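PDB 6WYN: esterase Rv0045c from Mycobacterium tuberculosis, which hydrolyses carboxylic esters, preferring short, straight-chain alkyl esters, although its physiological substrate is unknown. Local coordinates for residues A[74-79]-A[93-98]. Numbering follows the deposited sequence.
Sequences SALRWG and QNAHTW
Leu76 reaches from the central sheet of the alpha/beta-hydrolase fold to the imidazole of His96 and the methyl of Ala95, joining strand 73-78 to the loop between strand 85-88 and helix 99-105, away from the active site. From CB, which points toward the loop, CG lies beside the backbone N (chi1 -64°), and CD1 continues the chain anti to CA (chi2 179°), which carries that methyl out to the imidazole. A branched aliphatic residue suits the place, offering a methyl to the ring face: CD1 sits over its middle, 3.7 Å from the centroid of the His96 ring and 10° off its normal, a CH-pi contact. The same methyl lies 4.2 Å from Ala95 CB; a small alanine is consistent with the loop's close approach. His96 keeps its polar atoms at the ring edge, where ND1 bonds to Asp99 and NE2 to Glu45, fixing the ring's rotation and leaving a face for leucine. Asn94 OD1 accepts from His96 N at 2.9 Å, an Asx turn. A water links the segments, donating to Ala95 O at 2.8 Å and accepting a weak bond from the indole N-H of Trp78. No direct hydrogen bond joins 74-79 to 93-98, so shape and dispersion dominate their direct contact. With a carboxylate at each ring nitrogen, the buried imidazole may well be protonated, its charge balanced at the edge while its face packs against hydrocarbon.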
# COMPACT_ATOMS: atom_id res chain seq x y z
N SER A 74 11.88 1.48 -5.97
CA SER A 74 11.60 0.27 -6.77
C SER A 74 10.09 0.15 -6.97
O SER A 74 9.33 0.69 -6.12
CB SER A 74 12.19 -0.92 -6.09
OG SER A 74 12.24 -1.99 -7.02
N ALA A 75 9.65 -0.48 -8.06
CA ALA A 75 8.22 -0.66 -8.35
C ALA A 75 8.06 -1.91 -9.19
O ALA A 75 9.09 -2.38 -9.79
CB ALA A 75 7.62 0.54 -9.01
N LEU A 76 6.86 -2.48 -9.16
CA LEU A 76 6.43 -3.51 -10.15
C LEU A 76 5.61 -2.84 -11.23
O LEU A 76 4.62 -2.14 -10.91
CB LEU A 76 5.63 -4.59 -9.42
CG LEU A 76 6.39 -5.37 -8.38
CD1 LEU A 76 5.49 -6.38 -7.70
CD2 LEU A 76 7.58 -6.06 -9.00
N ARG A 77 6.00 -3.04 -12.48
CA ARG A 77 5.30 -2.49 -13.66
C ARG A 77 4.60 -3.65 -14.35
O ARG A 77 5.29 -4.60 -14.82
CB ARG A 77 6.25 -1.74 -14.60
CG ARG A 77 5.54 -1.02 -15.74
CD ARG A 77 6.42 -0.01 -16.45
NE ARG A 77 7.52 -0.73 -17.09
CZ ARG A 77 8.66 -0.17 -17.50
NH1 ARG A 77 9.61 -0.94 -18.01
NH2 ARG A 77 8.81 1.13 -17.41
N TRP A 78 3.27 -3.55 -14.41
CA TRP A 78 2.36 -4.60 -14.93
C TRP A 78 1.82 -4.20 -16.29
O TRP A 78 1.40 -3.02 -16.42
CB TRP A 78 1.18 -4.78 -13.97
CG TRP A 78 1.56 -5.24 -12.61
CD1 TRP A 78 2.02 -4.51 -11.53
CD2 TRP A 78 1.47 -6.59 -12.17
NE1 TRP A 78 2.20 -5.32 -10.45
CE2 TRP A 78 1.84 -6.61 -10.81
CE3 TRP A 78 1.05 -7.77 -12.79
CZ2 TRP A 78 1.85 -7.78 -10.07
CZ3 TRP A 78 1.03 -8.93 -12.04
CH2 TRP A 78 1.42 -8.93 -10.70
N GLY A 79 1.82 -5.15 -17.23
CA GLY A 79 1.12 -4.98 -18.51
C GLY A 79 1.86 -4.09 -19.49
O GLY A 79 1.16 -3.52 -20.35
N GLN A 93 4.04 -2.97 4.46
CA GLN A 93 3.67 -3.78 3.26
C GLN A 93 4.75 -3.60 2.17
O GLN A 93 5.75 -2.94 2.42
CB GLN A 93 2.29 -3.37 2.76
CG GLN A 93 1.18 -3.63 3.78
CD GLN A 93 -0.19 -3.45 3.17
OE1 GLN A 93 -0.41 -2.63 2.27
NE2 GLN A 93 -1.13 -4.17 3.77
N ASN A 94 4.50 -4.11 0.97
CA ASN A 94 5.28 -3.82 -0.23
C ASN A 94 4.33 -3.89 -1.42
O ASN A 94 3.14 -4.21 -1.23
CB ASN A 94 6.48 -4.75 -0.38
CG ASN A 94 6.07 -6.17 -0.64
OD1 ASN A 94 5.92 -6.56 -1.81
ND2 ASN A 94 5.87 -6.92 0.43
N ALA A 95 4.85 -3.57 -2.59
CA ALA A 95 4.10 -3.54 -3.85
C ALA A 95 3.30 -4.83 -4.11
O ALA A 95 2.29 -4.76 -4.81
CB ALA A 95 5.06 -3.25 -4.97
N HIS A 96 3.82 -5.98 -3.68
CA HIS A 96 3.20 -7.30 -3.96
C HIS A 96 1.83 -7.41 -3.28
O HIS A 96 1.04 -8.29 -3.69
CB HIS A 96 4.08 -8.47 -3.53
CG HIS A 96 5.17 -8.81 -4.49
ND1 HIS A 96 4.92 -9.53 -5.63
CD2 HIS A 96 6.50 -8.56 -4.47
CE1 HIS A 96 6.05 -9.72 -6.28
NE2 HIS A 96 7.03 -9.13 -5.60
N THR A 97 1.52 -6.55 -2.29
CA THR A 97 0.19 -6.53 -1.63
C THR A 97 -0.86 -6.38 -2.73
O THR A 97 -2.00 -6.85 -2.56
CB THR A 97 0.07 -5.42 -0.56
OG1 THR A 97 -1.07 -5.68 0.27
CG2 THR A 97 -0.11 -4.05 -1.15
N TRP A 98 -0.52 -5.73 -3.82
CA TRP A 98 -1.51 -5.45 -4.89
C TRP A 98 -1.63 -6.56 -5.94
O TRP A 98 -2.47 -6.38 -6.82
CB TRP A 98 -1.21 -4.13 -5.55
CG TRP A 98 -1.19 -2.99 -4.61
CD1 TRP A 98 -0.10 -2.32 -4.13
CD2 TRP A 98 -2.35 -2.41 -4.01
NE1 TRP A 98 -0.52 -1.28 -3.35
CE2 TRP A 98 -1.88 -1.35 -3.21
CE3 TRP A 98 -3.72 -2.67 -4.09
CZ2 TRP A 98 -2.75 -0.56 -2.47
CZ3 TRP A 98 -4.57 -1.90 -3.35
CH2 TRP A 98 -4.10 -0.82 -2.61
O HOH W 1 1.87 -5.60 -7.40